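Local coordinates for putative mannose-1-phosphate guanylyl transferase (Thermus thermophilus, PDB 2CU2), which probably transfers a guanylyl group from GTP to mannose-1-phosphate, making GDP-mannose, at residues Gly138-Arg143 with Gly182-Gly187; Thr142-Glu147 with Glu174-Ile179. All blocks are in the same frame, centred on the assembly; numbering follows the deposited sequence.

The first segments of contacts 1 and 2 overlap at Thr142 and Arg143, and helix 172-180 leads directly into strand 184-192. Strand 134-139 ends in contact 1 against strand 184-192, and the loop that follows it runs on into contact 2 against helix 172-180. Their centres lie about 8 Å apart. Three junctions tie them together: Tyr183 N is 2.8 Å from Tyr178 O, a probable hydrogen bond; Pro141 CB packs 3.9 Å from Ile179 CD1; and Trp185 CZ2 lies 4.0 Å from Glu145 CB. Both belong to the nucleotidyl transferase region, of GT-A type.

Contact 1: residues Gly138-Arg143 with Gly182-Gly187; sequences GLRPTR and GYVWNG
Trp185 N donates to Leu139 O at 2.8 Å, with 157° at the hydrogen. The return bond, from Leu139 N to Trp185 O, is 3.1 Å long, and the two define an antiparallel hydrogen-bonded pair. Gly138 and Asn186 follow as the non-hydrogen-bonded pair. Here Gly138 CA adds a CA-H...O contact of 3.2 Å to Trp185 O, and a CB on this glycine would collide with Val184 CG2.

Beyond Leu139 the chain leaves the pairing and runs across the indole. Trp185 CG is anti to its carbonyl carbon, and chi2 of -29° turns the ring so that one face meets Pro141. Pro141 CA stands above the centre of the six-membered ring, 3.5 Å from its centroid and almost on the normal, a CH-pi contact; Pro141 CB covers the same face near CE2. Arg143 CG reaches the ring edge in its plane. Arg143 NH1 comes 3.4 Å from Trp185 CH2, but guanidinium and indole planes are 59° apart, which excludes a parallel stack; the Arg143 charge is engaged by Glu145. An alanine in place of Trp185 would probably leave the Pro141 face without its aromatic cover and Tyr150 OH without the indole N-H.

At the other end, a water bridges Arg140 NH1, 2.8 Å away, to Gly182 O, 2.9 Å away. Strand 184-192 is flanked here by strand 134-139 and by strand 150-157, through Val184 with Ile151 and Asn186 with Gly149, while Gly138 bonds onward to strand 244-249 and Trp253 packs on both Leu139 and Trp185.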
# COMPACT_ATOMS: atom_id res chain seq x y z
N GLY A 138 -21.90 3.19 31.01
CA GLY A 138 -22.67 3.52 29.83
C GLY A 138 -22.12 4.77 29.15
O GLY A 138 -21.46 5.59 29.78
N LEU A 139 -22.39 4.90 27.85
CA LEU A 139 -21.93 6.05 27.09
C LEU A 139 -23.02 6.47 26.11
O LEU A 139 -23.62 5.63 25.45
CB LEU A 139 -20.65 5.68 26.34
CG LEU A 139 -19.55 5.34 27.35
CD1 LEU A 139 -18.67 4.26 26.81
CD2 LEU A 139 -18.76 6.60 27.70
N ARG A 140 -23.28 7.77 26.06
CA ARG A 140 -24.28 8.32 25.16
C ARG A 140 -23.84 7.99 23.73
O ARG A 140 -22.74 8.34 23.32
CB ARG A 140 -24.38 9.84 25.33
CG ARG A 140 -25.00 10.30 26.65
CD ARG A 140 -26.47 9.92 26.74
NE ARG A 140 -27.07 10.39 27.99
CZ ARG A 140 -28.28 10.05 28.42
NH1 ARG A 140 -29.05 9.24 27.70
NH2 ARG A 140 -28.72 10.51 29.58
N PRO A 141 -24.69 7.31 22.96
CA PRO A 141 -24.37 6.94 21.57
C PRO A 141 -24.23 8.15 20.65
O PRO A 141 -24.99 9.11 20.76
CB PRO A 141 -25.54 6.05 21.16
CG PRO A 141 -26.12 5.58 22.47
CD PRO A 141 -26.01 6.79 23.34
N THR A 142 -23.27 8.11 19.74
CA THR A 142 -23.08 9.21 18.79
C THR A 142 -23.51 8.77 17.40
O THR A 142 -23.56 9.58 16.47
CB THR A 142 -21.61 9.68 18.74
OG1 THR A 142 -20.74 8.55 18.54
CG2 THR A 142 -21.23 10.38 20.03
N ARG A 143 -23.83 7.49 17.26
CA ARG A 143 -24.26 6.92 15.99
C ARG A 143 -24.97 5.58 16.25
O ARG A 143 -24.73 4.92 17.26
CB ARG A 143 -23.05 6.67 15.08
CG ARG A 143 -22.10 5.63 15.65
CD ARG A 143 -20.93 5.32 14.74
NE ARG A 143 -20.17 4.18 15.25
CZ ARG A 143 -19.40 4.22 16.34
NH1 ARG A 143 -19.27 5.35 17.03
NH2 ARG A 143 -18.78 3.12 16.75
N GLY A 182 -33.47 6.54 24.55
CA GLY A 182 -32.61 6.90 25.67
C GLY A 182 -31.63 5.78 26.05
O GLY A 182 -31.02 5.78 27.11
N TYR A 183 -31.49 4.79 25.15
CA TYR A 183 -30.54 3.71 25.39
C TYR A 183 -29.09 4.20 25.28
O TYR A 183 -28.77 5.10 24.52
CB TYR A 183 -30.79 2.61 24.36
CG TYR A 183 -32.04 1.88 24.70
CD1 TYR A 183 -33.10 2.55 25.30
CD2 TYR A 183 -32.16 0.51 24.43
CE1 TYR A 183 -34.28 1.88 25.61
CE2 TYR A 183 -33.33 -0.16 24.74
CZ TYR A 183 -34.38 0.52 25.33
OH TYR A 183 -35.56 -0.15 25.64
N VAL A 184 -28.20 3.61 26.10
CA VAL A 184 -26.79 3.98 26.01
C VAL A 184 -25.90 2.78 25.67
O VAL A 184 -26.30 1.63 25.81
CB VAL A 184 -26.36 4.59 27.34
CG1 VAL A 184 -27.18 5.85 27.63
CG2 VAL A 184 -26.55 3.60 28.47
N TRP A 185 -24.68 3.08 25.17
CA TRP A 185 -23.74 2.02 24.80
C TRP A 185 -23.18 1.33 26.05
O TRP A 185 -22.85 1.96 27.05
CB TRP A 185 -22.58 2.63 24.00
CG TRP A 185 -22.96 2.95 22.59
CD1 TRP A 185 -23.94 2.33 21.79
CD2 TRP A 185 -22.28 3.92 21.74
NE1 TRP A 185 -23.95 2.82 20.51
CE2 TRP A 185 -22.89 3.86 20.46
CE3 TRP A 185 -21.23 4.82 21.95
CZ2 TRP A 185 -22.45 4.70 19.45
CZ3 TRP A 185 -20.78 5.66 20.94
CH2 TRP A 185 -21.40 5.60 19.68
N ASN A 186 -23.09 -0.01 25.98
CA ASN A 186 -22.40 -0.77 27.02
C ASN A 186 -20.89 -0.59 26.88
O ASN A 186 -20.29 -0.95 25.88
CB ASN A 186 -22.77 -2.25 26.83
CG ASN A 186 -22.21 -3.09 27.95
OD1 ASN A 186 -21.11 -2.88 28.46
ND2 ASN A 186 -22.98 -4.14 28.30
N GLY A 187 -20.28 0.02 27.92
CA GLY A 187 -18.87 0.38 27.81
C GLY A 187 -17.92 -0.80 28.10
O GLY A 187 -16.71 -0.70 27.98
O HOH W 1 -31.35 8.15 28.79

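Contact 2: residues Thr142-Glu147 with Glu174-Ile179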
# COMPACT_ATOMS: atom_id res chain seq x y z
N THR A 142 -23.27 8.11 19.74
CA THR A 142 -23.08 9.21 18.79
C THR A 142 -23.51 8.77 17.40
O THR A 142 -23.56 9.58 16.47
CB THR A 142 -21.61 9.68 18.74
OG1 THR A 142 -20.74 8.55 18.54
CG2 THR A 142 -21.23 10.38 20.03
N ARG A 143 -23.83 7.49 17.26
CA ARG A 143 -24.26 6.92 15.99
C ARG A 143 -24.97 5.58 16.25
O ARG A 143 -24.73 4.92 17.26
CB ARG A 143 -23.05 6.67 15.08
CG ARG A 143 -22.10 5.63 15.65
CD ARG A 143 -20.93 5.32 14.74
NE ARG A 143 -20.17 4.18 15.25
CZ ARG A 143 -19.40 4.22 16.34
NH1 ARG A 143 -19.27 5.35 17.03
NH2 ARG A 143 -18.78 3.12 16.75
N PRO A 144 -25.85 5.16 15.32
CA PRO A 144 -26.58 3.90 15.46
C PRO A 144 -25.65 2.72 15.21
O PRO A 144 -25.80 2.00 14.22
CB PRO A 144 -27.66 4.00 14.37
CG PRO A 144 -27.06 4.89 13.29
CD PRO A 144 -26.17 5.81 14.04
N GLU A 145 -24.68 2.52 16.10
CA GLU A 145 -23.72 1.43 15.96
C GLU A 145 -24.43 0.09 16.16
O GLU A 145 -25.10 -0.12 17.17
CB GLU A 145 -22.59 1.58 16.98
CG GLU A 145 -21.50 0.53 16.84
CD GLU A 145 -21.00 0.40 15.42
OE1 GLU A 145 -20.36 1.35 14.92
OE2 GLU A 145 -21.25 -0.65 14.80
N THR A 146 -24.27 -0.80 15.18
CA THR A 146 -24.91 -2.11 15.23
C THR A 146 -24.06 -3.21 15.88
O THR A 146 -24.57 -4.28 16.18
CB THR A 146 -25.29 -2.58 13.82
OG1 THR A 146 -24.10 -2.80 13.05
CG2 THR A 146 -26.14 -1.53 13.12
N GLU A 147 -22.78 -2.94 16.09
CA GLU A 147 -21.90 -3.94 16.69
C GLU A 147 -21.75 -3.83 18.20
O GLU A 147 -21.11 -4.66 18.83
CB GLU A 147 -20.51 -3.87 16.05
CG GLU A 147 -20.47 -4.41 14.63
CD GLU A 147 -21.08 -5.80 14.52
OE1 GLU A 147 -20.66 -6.70 15.28
OE2 GLU A 147 -21.98 -5.99 13.68
N GLU A 174 -32.96 -0.73 14.34
CA GLU A 174 -33.21 -0.96 15.76
C GLU A 174 -32.31 -0.10 16.65
O GLU A 174 -32.68 0.36 17.72
CB GLU A 174 -33.03 -2.45 16.05
CG GLU A 174 -34.27 -3.26 15.64
CD GLU A 174 -33.99 -4.75 15.68
OE1 GLU A 174 -34.88 -5.51 15.33
OE2 GLU A 174 -32.90 -5.14 16.07
N ALA A 175 -31.06 0.09 16.18
CA ALA A 175 -30.14 0.94 16.93
C ALA A 175 -30.66 2.38 17.04
O ALA A 175 -30.55 3.03 18.06
CB ALA A 175 -28.78 0.93 16.23
N LEU A 176 -31.21 2.87 15.90
CA LEU A 176 -31.80 4.21 15.91
C LEU A 176 -32.90 4.32 16.97
O LEU A 176 -33.05 5.32 17.66
CB LEU A 176 -32.44 4.47 14.53
CG LEU A 176 -31.46 4.87 13.43
CD1 LEU A 176 -32.14 4.95 12.07
CD2 LEU A 176 -30.80 6.24 13.62
N GLU A 177 -33.74 3.26 17.03
CA GLU A 177 -34.84 3.27 18.01
C GLU A 177 -34.30 3.25 19.45
O GLU A 177 -34.84 3.88 20.35
CB GLU A 177 -35.73 2.04 17.79
CG GLU A 177 -36.91 2.28 16.85
CD GLU A 177 -37.88 3.27 17.47
OE1 GLU A 177 -38.30 4.19 16.77
OE2 GLU A 177 -38.27 3.08 18.62
N TYR A 178 -33.23 2.45 19.66
CA TYR A 178 -32.60 2.40 20.99
C TYR A 178 -32.21 3.82 21.43
O TYR A 178 -32.39 4.24 22.57
CB TYR A 178 -31.32 1.56 20.91
CG TYR A 178 -31.54 0.08 20.88
CD1 TYR A 178 -32.81 -0.48 21.01
CD2 TYR A 178 -30.44 -0.77 20.73
CE1 TYR A 178 -32.96 -1.87 20.98
CE2 TYR A 178 -30.59 -2.15 20.70
CZ TYR A 178 -31.84 -2.70 20.83
OH TYR A 178 -32.01 -4.08 20.81
N ILE A 179 -31.59 4.54 20.47
CA ILE A 179 -31.13 5.90 20.78
C ILE A 179 -32.30 6.84 21.11
O ILE A 179 -32.25 7.60 22.06
CB ILE A 179 -30.31 6.41 19.59
CG1 ILE A 179 -29.06 5.53 19.43
CG2 ILE A 179 -29.83 7.85 19.85
CD1 ILE A 179 -28.13 5.99 18.31
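In Ile179, CG1 lies anti to the carbonyl carbon (chi1 -63°) and CD1 continues the extended chain (chi2 -178°), which carries this methyl from the helix to the backbone just before Pro144. CD1 ends 3.7 Å from Arg143 O and also approaches Arg143 C. Leu176 CG is likewise anti to its carbonyl carbon, and its CD2 branch lies 3.9 Å from Pro144 CB, with CG of the proline ring only slightly farther off. The Pro144 and Leu176 side chains are side by side and point the same way. One residue before Leu176, Ala175 CB points at the proline, 3.8 Å from Pro144 CB, and also touches the Pro144 carbonyl group. The CA atoms of Pro144 and Ala175 are 4.9 Å apart, a close approach that the small alanine side chain permits.

Pro144 is the centre of an inverse gamma turn, closed by Glu145 N bonding to Arg143 O at 2.7 Å. The turn presents the proline ring to helix 172-180, and the contacts across are carbon on carbon or carbon on carbonyl, packing of the loop between strands 134-139 and 150-157 on the helix.

Away from the helix, a salt bridge spans the turn. Arg143 grips Glu145 side-on, with NE at 2.9 Å and NH2 at 3.0 Å both directed to OE1. That oxygen lies near the guanidinium plane and is met on its anti side, somewhat out of the carboxylate plane. The other oxygen, Glu145 OE2, takes the backbone N-H of Glu147 on its anti lone pair at 3.0 Å, with 157° at the hydrogen; bonds at both oxygens should restrict rotation of the carboxylate. Glu145 O accepts from Tyr150 OH, while Pro170 packs against Ala175 from the chain just ahead of the helix.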